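Local atomic coordinates of mirolysin (Tannerella forsythia, PDB entry 6R7V), a protein that probably cleaves peptide bonds as a zinc-dependent metallopeptidase of the pappalysin family of metzincins, and is captured here as a zymogen kept latent by a cysteine switch. Residues 47-52 / 150-155; 54-59 / 124-129; 73-78 / 101-106. The protein carries 1 engineered substitution. All coordinates share one frame; numbering follows the deposited sequence.

Interaction 1 of 3, residues 47-52 / 150-155; sequences IPVVVH and RYLNIW
His52 and Asn153 join two parallel strands through their side chains. His52 NE2 donates to Asn153 OD1 at 2.7 Å, in the carboxamide plane on a lone pair of the oxygen; imidazole and amide lie only 16° apart and the bond is nearly straight (172°). Trp146 N is a second donor to the same oxygen, and His52 ND1 bonds Thr119 OG1, so the imidazole is held at both nitrogens and its rotation is fixed. Trp155 lies alongside, pointing the same way. His52 CD2 rests over one face of the indole, displaced toward the rim and 3.5 Å from Trp155 NE1, whose N-H is taken by Asn143 O. Val50 CG1, placed between backbone N and carbonyl carbon (chi1 57°), presses to 3.3 Å from Asn153 OD1 on this same face of the sheet. Four backbone bonds of 2.8 to 3.0 Å alternate beneath: Leu152 N to Pro48 O, Val50 N to Leu152 O, Ile154 N to Val50 O and His52 N to Ile154 O. With in-register pairs from Val49-Leu152 to His52-Trp155, they mark neighbouring parallel strands of the catalytic fold's sheet. On the other face, Val49 CG1 meets Ile154 CD1 at 3.7 Å. Pro48 CG also packs closely, 3.4 Å from Arg150 O. The loose side is the Arg150 side chain, partly exposed and led away from the strand to a long, weak ion pair with Glu299. Strand 45-55 lies inside the mixed sheet, pairing with strand 152-157 here and with strands 101-105 and 118-122, while helices 299-302 and 304-307 cover the Pro48 and Tyr151 end.

Interaction 2 of 3, residues 54-59 / 124-129; sequences VYNNSA and STETFS
Glu126 O is approached by two partners, Asn158 ND2, which bonds it, and a water 2.7 Å from the oxygen. The same water lies 2.9 Å from Asn56 OD1, within hydrogen-bonding distance of both oxygens, and could bridge them, although it has more acceptors in reach than protons to give. The segments make no direct hydrogen bond. Asn56 carries its CG anti to the backbone N (chi1 175°), so that the carboxamide stands against the chain of residues 124-126: Asn56 CB touches Thr125 O at 3.5 Å, and Asn56 OD1 lies 3.8 Å from Glu126 CG. At the other branch of the amide, Asn56 ND2 gives its hydrogen bond to Thr123 O, just before residues 124-129; Ser124 O, though near, is not its acceptor. The contact closes over the C-terminal end of strand 45-55, where the chain leaves the parallel part of the sheet, and the covering loop follows the neighbouring strand 118-122. Backbone bonds of Tyr55 to Thr121 and Thr123 carry the pairing up to this point, and Val54 bonds Val156 of strand 152-157. Toward the strand the chemistry turns apolar. Val54 CG1 comes to 3.5 Å from Phe128 CZ, the two side chains crossing at about a right angle. One face of the phenyl ring is covered from within its own loop by Thr125 CG2, 3.6 Å above the ring plane and over its centre. Asn134 and Val135 also touch Phe128, whose backbone bonds Asn158.

Interaction 3 of 3, residues 73-78 / 101-106; sequences VLNEDF and IEFKLA
Asn75 grips the backbone of Phe103 with both ends of its carboxamide. Its OD1 accepts from Phe103 N at 2.8 Å, and its ND2 donates to Phe103 O at 2.9 Å along a nearly straight N-H (174°), with the acceptor in the amide plane. The side chain thereby makes the pair of bonds that a neighbouring strand would otherwise supply to this residue. CG lies beside the backbone N of Asn75 (chi1 -79°), and the two bonds together set how the amide is turned. Inward from the amide, Phe103 sends its edge against the face of Phe78. The planes stand 68° apart, and Phe103 CZ lies 3.9 Å above the Phe78 plane, over the ring centre. One face of Phe103 is in turn taken by Leu74, whose CB sits 4.0 Å from the ring centroid in a CH-pi contact. Phe78 CB packs 3.5 Å from Ile101 O, a carbonyl oxygen that this contact buries without a hydrogen-bonding partner. The next shell holds these groups in place. Phe78 N bonds back to Leu74 O at the end of the helix, Phe278 meets the Phe78 ring, and Val209 of helix 203-212 touches both phenylalanines. That helix carries the zinc ligands His207 and His211, and Asp77 reaches it through a salt bridge to Arg203 and a hydrogen bond to Thr206. Strand 101-105 pairs along its other side with strand 45-55. The parallel, adjacent strands 45-55 and 101-105, with helix 64-77 between them in the chain, form a beta-alpha-beta crossover; its helix packs on the sheet beside the zinc-binding helix, consistent with the backing helix of metzincin peptidases.

Overall arrangement
All three interactions reach one mixed sheet. Interactions 1 and 2 share strand 45-55, the first in its buried middle and the second at its C-terminal end, with centres about 19 Å apart. Interaction 3 adds the helix that packs on neighbouring strand 101-105. It touches interaction 1 directly, where Ile47 N lies 2.8 Å from Glu102 O in a probable hydrogen bond, but does not touch interaction 2. Chemistry follows position: strand-to-strand backbone bonds dominate in interaction 1, side-chain-to-backbone bonds and aromatic packing in interaction 3, and a water shared between polar atoms, beside one apolar touch, at the more exposed interaction 2.

Interaction 1 of 3, residues 47-52 / 150-155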
loop_
_atom_site.group_PDB
_atom_site.type_symbol
_atom_site.label_atom_id
_atom_site.label_comp_id
_atom_site.label_asym_id
_atom_site.label_seq_id
_atom_site.Cartn_x
_atom_site.Cartn_y
_atom_site.Cartn_z
ATOM N N ILE A 47 -2.469 -5.152 12.291
ATOM C CA ILE A 47 -3.206 -5.531 11.101
ATOM C C ILE A 47 -3.093 -7.025 10.860
ATOM O O ILE A 47 -2.022 -7.470 10.447
ATOM C CB ILE A 47 -2.648 -4.782 9.859
ATOM C CG1 ILE A 47 -2.570 -3.250 10.035
ATOM C CG2 ILE A 47 -3.437 -5.166 8.571
ATOM C CD1 ILE A 47 -3.769 -2.559 10.161
ATOM N N PRO A 48 -4.186 -7.808 11.029
ATOM C CA PRO A 48 -4.170 -9.235 10.623
ATOM C C PRO A 48 -4.151 -9.327 9.115
ATOM O O PRO A 48 -4.904 -8.615 8.445
ATOM C CB PRO A 48 -5.519 -9.775 11.163
ATOM C CG PRO A 48 -6.001 -8.730 12.171
ATOM C CD PRO A 48 -5.505 -7.420 11.569
ATOM N N VAL A 49 -3.285 -10.180 8.557
ATOM C CA VAL A 49 -3.121 -10.284 7.123
ATOM C C VAL A 49 -3.442 -11.680 6.647
ATOM O O VAL A 49 -3.050 -12.667 7.261
ATOM C CB VAL A 49 -1.646 -9.931 6.741
ATOM C CG1 VAL A 49 -1.380 -10.116 5.238
ATOM C CG2 VAL A 49 -1.292 -8.500 7.167
ATOM N N VAL A 50 -4.086 -11.771 5.497
ATOM C CA VAL A 50 -4.220 -13.017 4.765
ATOM C C VAL A 50 -3.645 -12.789 3.378
ATOM O O VAL A 50 -3.952 -11.784 2.710
ATOM C CB VAL A 50 -5.661 -13.579 4.740
ATOM C CG1 VAL A 50 -6.673 -12.575 4.163
ATOM C CG2 VAL A 50 -5.724 -14.922 4.009
ATOM N N VAL A 51 -2.739 -13.678 2.986
ATOM C CA VAL A 51 -2.142 -13.631 1.635
ATOM C C VAL A 51 -2.771 -14.712 0.787
ATOM O O VAL A 51 -2.697 -15.911 1.137
ATOM C CB VAL A 51 -0.612 -13.793 1.711
ATOM C CG1 VAL A 51 0.004 -13.747 0.304
ATOM C CG2 VAL A 51 -0.025 -12.686 2.581
ATOM N N HIS A 52 -3.383 -14.297 -0.330
ATOM C CA HIS A 52 -4.015 -15.214 -1.270
ATOM C C HIS A 52 -3.118 -15.418 -2.454
ATOM O O HIS A 52 -3.047 -14.515 -3.293
ATOM C CB HIS A 52 -5.376 -14.704 -1.764
ATOM C CG HIS A 52 -6.336 -14.331 -0.687
ATOM N ND1 HIS A 52 -6.961 -15.291 0.077
ATOM C CD2 HIS A 52 -6.785 -13.105 -0.306
ATOM C CE1 HIS A 52 -7.748 -14.634 0.922
ATOM N NE2 HIS A 52 -7.692 -13.312 0.709
ATOM N N ARG A 150 -12.007 -7.137 9.077
ATOM C CA ARG A 150 -11.109 -7.735 10.050
ATOM C C ARG A 150 -9.735 -8.096 9.520
ATOM O O ARG A 150 -8.813 -8.207 10.329
ATOM C CB ARG A 150 -11.755 -8.993 10.619
ATOM C CG ARG A 150 -12.988 -8.622 11.454
ATOM C CD ARG A 150 -13.686 -9.807 12.046
ATOM N NE ARG A 150 -15.107 -9.491 12.173
ATOM C CZ ARG A 150 -16.023 -10.310 12.671
ATOM N NH1 ARG A 150 -15.675 -11.506 13.128
ATOM N NH2 ARG A 150 -17.294 -9.939 12.720
ATOM N N TYR A 151 -9.601 -8.341 8.226
ATOM C CA TYR A 151 -8.318 -8.743 7.653
ATOM C C TYR A 151 -7.921 -7.839 6.535
ATOM O O TYR A 151 -8.758 -7.406 5.737
ATOM C CB TYR A 151 -8.422 -10.169 7.024
ATOM C CG TYR A 151 -8.926 -11.248 7.959
ATOM C CD1 TYR A 151 -8.037 -12.069 8.654
ATOM C CD2 TYR A 151 -10.291 -11.533 8.060
ATOM C CE1 TYR A 151 -8.496 -13.110 9.460
ATOM C CE2 TYR A 151 -10.755 -12.604 8.820
ATOM C CZ TYR A 151 -9.854 -13.383 9.529
ATOM O OH TYR A 151 -10.326 -14.399 10.315
ATOM N N LEU A 152 -6.609 -7.601 6.429
ATOM C CA LEU A 152 -6.039 -7.034 5.208
ATOM C C LEU A 152 -5.788 -8.204 4.281
ATOM O O LEU A 152 -5.011 -9.109 4.597
ATOM C CB LEU A 152 -4.743 -6.247 5.449
ATOM C CG LEU A 152 -3.811 -6.016 4.221
ATOM C CD1 LEU A 152 -4.477 -5.142 3.132
ATOM C CD2 LEU A 152 -2.509 -5.339 4.620
ATOM N N ASN A 153 -6.445 -8.167 3.118
ATOM C CA ASN A 153 -6.296 -9.175 2.075
ATOM C C ASN A 153 -5.258 -8.732 1.058
ATOM O O ASN A 153 -5.393 -7.641 0.478
ATOM C CB ASN A 153 -7.617 -9.387 1.349
ATOM C CG ASN A 153 -8.666 -10.061 2.171
ATOM O OD1 ASN A 153 -8.914 -11.270 2.048
ATOM N ND2 ASN A 153 -9.307 -9.310 3.038
ATOM N N ILE A 154 -4.216 -9.553 0.873
ATOM C CA ILE A 154 -3.175 -9.298 -0.099
ATOM C C ILE A 154 -3.202 -10.413 -1.113
ATOM O O ILE A 154 -2.897 -11.566 -0.743
ATOM C CB ILE A 154 -1.777 -9.200 0.527
ATOM C CG1 ILE A 154 -1.702 -8.133 1.647
ATOM C CG2 ILE A 154 -0.765 -8.928 -0.594
ATOM C CD1 ILE A 154 -0.270 -8.048 2.325
ATOM N N TRP A 155 -3.606 -10.120 -2.360
ATOM C CA TRP A 155 -3.633 -11.144 -3.402
ATOM C C TRP A 155 -2.323 -11.093 -4.142
ATOM O O TRP A 155 -1.820 -9.987 -4.407
ATOM C CB TRP A 155 -4.798 -10.894 -4.367
ATOM C CG TRP A 155 -6.141 -11.198 -3.811
ATOM C CD1 TRP A 155 -6.854 -12.348 -4.000
ATOM C CD2 TRP A 155 -7.025 -10.281 -3.140
ATOM N NE1 TRP A 155 -8.100 -12.238 -3.414
ATOM C CE2 TRP A 155 -8.215 -10.985 -2.848
ATOM C CE3 TRP A 155 -6.903 -8.945 -2.696
ATOM C CZ2 TRP A 155 -9.306 -10.374 -2.213
ATOM C CZ3 TRP A 155 -7.968 -8.358 -2.030
ATOM C CH2 TRP A 155 -9.169 -9.052 -1.831
#

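Interaction 2 of 3, residues 54-59 / 124-129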
loop_
_atom_site.group_PDB
_atom_site.type_symbol
_atom_site.label_atom_id
_atom_site.label_comp_id
_atom_site.label_asym_id
_atom_site.label_seq_id
_atom_site.Cartn_x
_atom_site.Cartn_y
_atom_site.Cartn_z
ATOM N N VAL A 54 -2.661 -16.884 -5.931
ATOM C CA VAL A 54 -3.514 -17.384 -7.006
ATOM C C VAL A 54 -2.567 -17.715 -8.141
ATOM O O VAL A 54 -1.877 -16.826 -8.641
ATOM C CB VAL A 54 -4.599 -16.335 -7.375
ATOM C CG1 VAL A 54 -5.500 -16.868 -8.482
ATOM C CG2 VAL A 54 -5.429 -15.917 -6.140
ATOM N N TYR A 55 -2.469 -18.995 -8.508
ATOM C CA TYR A 55 -1.415 -19.413 -9.412
ATOM C C TYR A 55 -1.897 -20.269 -10.538
ATOM O O TYR A 55 -2.714 -21.175 -10.343
ATOM C CB TYR A 55 -0.306 -20.150 -8.599
ATOM C CG TYR A 55 -0.736 -21.442 -7.936
ATOM C CD1 TYR A 55 -1.360 -21.436 -6.688
ATOM C CD2 TYR A 55 -0.504 -22.667 -8.546
ATOM C CE1 TYR A 55 -1.813 -22.615 -6.101
ATOM C CE2 TYR A 55 -0.943 -23.850 -7.966
ATOM C CZ TYR A 55 -1.580 -23.819 -6.732
ATOM O OH TYR A 55 -1.985 -24.992 -6.147
ATOM N N ASN A 56 -1.289 -20.053 -11.706
ATOM C CA ASN A 56 -1.583 -20.796 -12.928
ATOM C C ASN A 56 -0.438 -21.751 -13.250
ATOM O O ASN A 56 -0.583 -22.622 -14.102
ATOM C CB ASN A 56 -1.802 -19.789 -14.071
ATOM C CG ASN A 56 -1.999 -20.364 -15.453
ATOM O OD1 ASN A 56 -1.209 -20.090 -16.383
ATOM N ND2 ASN A 56 -3.035 -21.190 -15.616
ATOM N N ASN A 57 0.701 -21.604 -12.576
ATOM C CA ASN A 57 1.885 -22.436 -12.792
ATOM C C ASN A 57 2.779 -22.415 -11.535
ATOM O O ASN A 57 2.495 -21.699 -10.575
ATOM C CB ASN A 57 2.641 -21.981 -14.069
ATOM C CG ASN A 57 3.123 -20.556 -14.035
ATOM O OD1 ASN A 57 3.606 -20.059 -13.010
ATOM N ND2 ASN A 57 2.974 -19.857 -15.156
ATOM N N SER A 58 3.864 -23.190 -11.534
ATOM C CA SER A 58 4.765 -23.338 -10.388
ATOM C C SER A 58 5.473 -22.049 -10.053
ATOM O O SER A 58 5.596 -21.758 -8.866
ATOM C CB SER A 58 5.799 -24.433 -10.641
ATOM O OG SER A 58 6.426 -24.228 -11.897
ATOM N N ALA A 59 5.907 -21.254 -11.072
ATOM C CA ALA A 59 6.589 -19.977 -10.779
ATOM C C ALA A 59 5.695 -19.048 -9.949
ATOM O O ALA A 59 6.180 -18.290 -9.082
ATOM C CB ALA A 59 6.948 -19.273 -12.081
ATOM N N SER A 124 -7.118 -21.301 -13.904
ATOM C CA SER A 124 -6.993 -21.371 -15.343
ATOM C C SER A 124 -6.695 -19.975 -15.920
ATOM O O SER A 124 -6.301 -19.899 -17.086
ATOM C CB SER A 124 -8.293 -21.905 -15.943
ATOM O OG SER A 124 -8.429 -23.299 -15.715
ATOM N N THR A 125 -6.909 -18.874 -15.151
ATOM C CA THR A 125 -6.655 -17.535 -15.645
ATOM C C THR A 125 -5.147 -17.338 -15.810
ATOM O O THR A 125 -4.391 -17.572 -14.869
ATOM C CB THR A 125 -7.281 -16.522 -14.686
ATOM O OG1 THR A 125 -8.683 -16.756 -14.655
ATOM C CG2 THR A 125 -7.005 -15.092 -15.089
ATOM N N GLU A 126 -4.710 -16.944 -17.009
ATOM C CA GLU A 126 -3.277 -16.726 -17.251
ATOM C C GLU A 126 -2.784 -15.401 -16.683
ATOM O O GLU A 126 -1.689 -15.344 -16.116
ATOM C CB GLU A 126 -2.976 -16.784 -18.744
ATOM C CG GLU A 126 -2.825 -18.205 -19.257
ATOM C CD GLU A 126 -1.982 -18.338 -20.510
ATOM O OE1 GLU A 126 -1.257 -19.354 -20.623
ATOM O OE2 GLU A 126 -2.031 -17.430 -21.372
ATOM N N THR A 127 -3.574 -14.340 -16.853
ATOM C CA THR A 127 -3.204 -13.007 -16.399
ATOM C C THR A 127 -4.421 -12.318 -15.783
ATOM O O THR A 127 -5.484 -12.338 -16.420
ATOM C CB THR A 127 -2.645 -12.178 -17.583
ATOM O OG1 THR A 127 -1.622 -12.915 -18.254
ATOM C CG2 THR A 127 -2.097 -10.816 -17.149
ATOM N N PHE A 128 -4.274 -11.697 -14.590
ATOM C CA PHE A 128 -5.389 -11.018 -13.945
ATOM C C PHE A 128 -5.411 -9.580 -14.361
ATOM O O PHE A 128 -4.371 -8.999 -14.686
ATOM C CB PHE A 128 -5.298 -11.156 -12.429
ATOM C CG PHE A 128 -5.678 -12.560 -12.022
ATOM C CD1 PHE A 128 -4.717 -13.559 -11.931
ATOM C CD2 PHE A 128 -7.015 -12.917 -11.856
ATOM C CE1 PHE A 128 -5.080 -14.878 -11.637
ATOM C CE2 PHE A 128 -7.379 -14.227 -11.545
ATOM C CZ PHE A 128 -6.408 -15.198 -11.402
ATOM N N SER A 129 -6.602 -9.002 -14.336
ATOM C CA SER A 129 -6.861 -7.642 -14.772
ATOM C C SER A 129 -7.276 -6.765 -13.606
ATOM O O SER A 129 -8.173 -7.125 -12.840
ATOM C CB SER A 129 -7.961 -7.656 -15.836
ATOM O OG SER A 129 -8.692 -6.446 -15.926
HETATM O O HOH W 1 0.012 -17.430 -16.177
#

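Interaction 3 of 3, residues 73-78 / 101-106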
loop_
_atom_site.group_PDB
_atom_site.type_symbol
_atom_site.label_atom_id
_atom_site.label_comp_id
_atom_site.label_asym_id
_atom_site.label_seq_id
_atom_site.Cartn_x
_atom_site.Cartn_y
_atom_site.Cartn_z
ATOM N N VAL A 73 9.240 -7.250 5.747
ATOM C CA VAL A 73 9.492 -5.936 5.151
ATOM C C VAL A 73 8.415 -4.929 5.583
ATOM O O VAL A 73 8.754 -3.786 5.934
ATOM C CB VAL A 73 9.545 -6.054 3.609
ATOM C CG1 VAL A 73 9.510 -4.666 2.943
ATOM C CG2 VAL A 73 10.800 -6.806 3.148
ATOM N N LEU A 74 7.130 -5.326 5.600
ATOM C CA LEU A 74 6.104 -4.378 6.040
ATOM C C LEU A 74 6.341 -3.945 7.476
ATOM O O LEU A 74 6.248 -2.770 7.783
ATOM C CB LEU A 74 4.696 -4.949 5.905
ATOM C CG LEU A 74 4.237 -5.300 4.469
ATOM C CD1 LEU A 74 2.864 -5.954 4.498
ATOM C CD2 LEU A 74 4.107 -4.023 3.600
ATOM N N ASN A 75 6.718 -4.885 8.333
ATOM C CA ASN A 75 6.986 -4.552 9.734
ATOM C C ASN A 75 8.220 -3.680 9.884
ATOM O O ASN A 75 8.237 -2.843 10.783
ATOM C CB ASN A 75 7.101 -5.810 10.563
ATOM C CG ASN A 75 5.716 -6.359 10.882
ATOM O OD1 ASN A 75 4.879 -5.613 11.365
ATOM N ND2 ASN A 75 5.448 -7.625 10.622
ATOM N N GLU A 76 9.195 -3.802 8.996
ATOM C CA GLU A 76 10.338 -2.898 9.031
ATOM C C GLU A 76 9.950 -1.515 8.567
ATOM O O GLU A 76 10.176 -0.517 9.280
ATOM C CB GLU A 76 11.459 -3.398 8.100
ATOM C CG GLU A 76 12.149 -4.652 8.611
ATOM C CD GLU A 76 13.248 -5.173 7.695
ATOM O OE1 GLU A 76 13.601 -4.499 6.700
ATOM O OE2 GLU A 76 13.743 -6.286 7.971
ATOM N N ASP A 77 9.309 -1.426 7.377
ATOM C CA ASP A 77 9.048 -0.100 6.807
ATOM C C ASP A 77 8.037 0.706 7.592
ATOM O O ASP A 77 8.180 1.942 7.639
ATOM C CB ASP A 77 8.594 -0.275 5.358
ATOM C CG ASP A 77 9.678 -0.866 4.442
ATOM O OD1 ASP A 77 10.856 -0.950 4.881
ATOM O OD2 ASP A 77 9.360 -1.196 3.280
ATOM N N PHE A 78 7.033 0.056 8.177
ATOM C CA PHE A 78 5.999 0.750 8.956
ATOM C C PHE A 78 6.383 0.965 10.425
ATOM O O PHE A 78 5.568 1.470 11.212
ATOM C CB PHE A 78 4.675 -0.021 8.844
ATOM C CG PHE A 78 3.974 0.192 7.527
ATOM C CD1 PHE A 78 4.325 -0.553 6.399
ATOM C CD2 PHE A 78 3.005 1.182 7.388
ATOM C CE1 PHE A 78 3.735 -0.287 5.156
ATOM C CE2 PHE A 78 2.381 1.411 6.138
ATOM C CZ PHE A 78 2.739 0.660 5.043
ATOM N N ILE A 101 2.681 0.722 13.137
ATOM C CA ILE A 101 1.707 -0.221 12.614
ATOM C C ILE A 101 2.450 -1.538 12.426
ATOM O O ILE A 101 3.503 -1.564 11.777
ATOM C CB ILE A 101 1.095 0.302 11.283
ATOM C CG1 ILE A 101 0.325 1.604 11.507
ATOM C CG2 ILE A 101 0.168 -0.760 10.671
ATOM C CD1 ILE A 101 -0.190 2.300 10.194
ATOM N N GLU A 102 1.877 -2.620 12.964
ATOM C CA GLU A 102 2.373 -3.996 12.851
ATOM C C GLU A 102 1.488 -4.834 11.970
ATOM O O GLU A 102 0.272 -4.654 11.993
ATOM C CB GLU A 102 2.345 -4.693 14.231
ATOM C CG GLU A 102 3.408 -4.341 15.222
ATOM C CD GLU A 102 3.146 -4.959 16.587
ATOM O OE1 GLU A 102 2.198 -5.759 16.753
ATOM O OE2 GLU A 102 3.857 -4.561 17.518
ATOM N N PHE A 103 2.066 -5.852 11.338
ATOM C CA PHE A 103 1.361 -6.773 10.452
ATOM C C PHE A 103 1.636 -8.169 10.911
ATOM O O PHE A 103 2.778 -8.496 11.234
ATOM C CB PHE A 103 1.835 -6.605 9.003
ATOM C CG PHE A 103 1.585 -5.233 8.432
ATOM C CD1 PHE A 103 2.464 -4.181 8.691
ATOM C CD2 PHE A 103 0.450 -4.975 7.668
ATOM C CE1 PHE A 103 2.229 -2.908 8.169
ATOM C CE2 PHE A 103 0.194 -3.688 7.180
ATOM C CZ PHE A 103 1.095 -2.660 7.429
ATOM N N LYS A 104 0.588 -8.995 10.999
ATOM C CA LYS A 104 0.794 -10.394 11.371
ATOM C C LYS A 104 -0.092 -11.253 10.531
ATOM O O LYS A 104 -1.279 -10.947 10.369
ATOM C CB LYS A 104 0.493 -10.670 12.858
ATOM C CG LYS A 104 1.435 -10.038 13.862
ATOM C CD LYS A 104 1.030 -10.434 15.296
ATOM C CE LYS A 104 1.675 -9.505 16.282
ATOM N NZ LYS A 104 1.405 -9.902 17.684
ATOM N N LEU A 105 0.435 -12.397 10.070
ATOM C CA LEU A 105 -0.422 -13.305 9.342
ATOM C C LEU A 105 -1.501 -13.858 10.272
ATOM O O LEU A 105 -1.219 -14.215 11.424
ATOM C CB LEU A 105 0.399 -14.465 8.782
ATOM C CG LEU A 105 1.354 -14.103 7.627
ATOM C CD1 LEU A 105 2.259 -15.313 7.289
ATOM C CD2 LEU A 105 0.555 -13.737 6.355
ATOM N N ALA A 106 -2.731 -13.923 9.772
ATOM C CA ALA A 106 -3.850 -14.458 10.534
ATOM C C ALA A 106 -3.607 -15.892 10.961
ATOM O O ALA A 106 -2.973 -16.660 10.249
ATOM C CB ALA A 106 -5.113 -14.402 9.679
#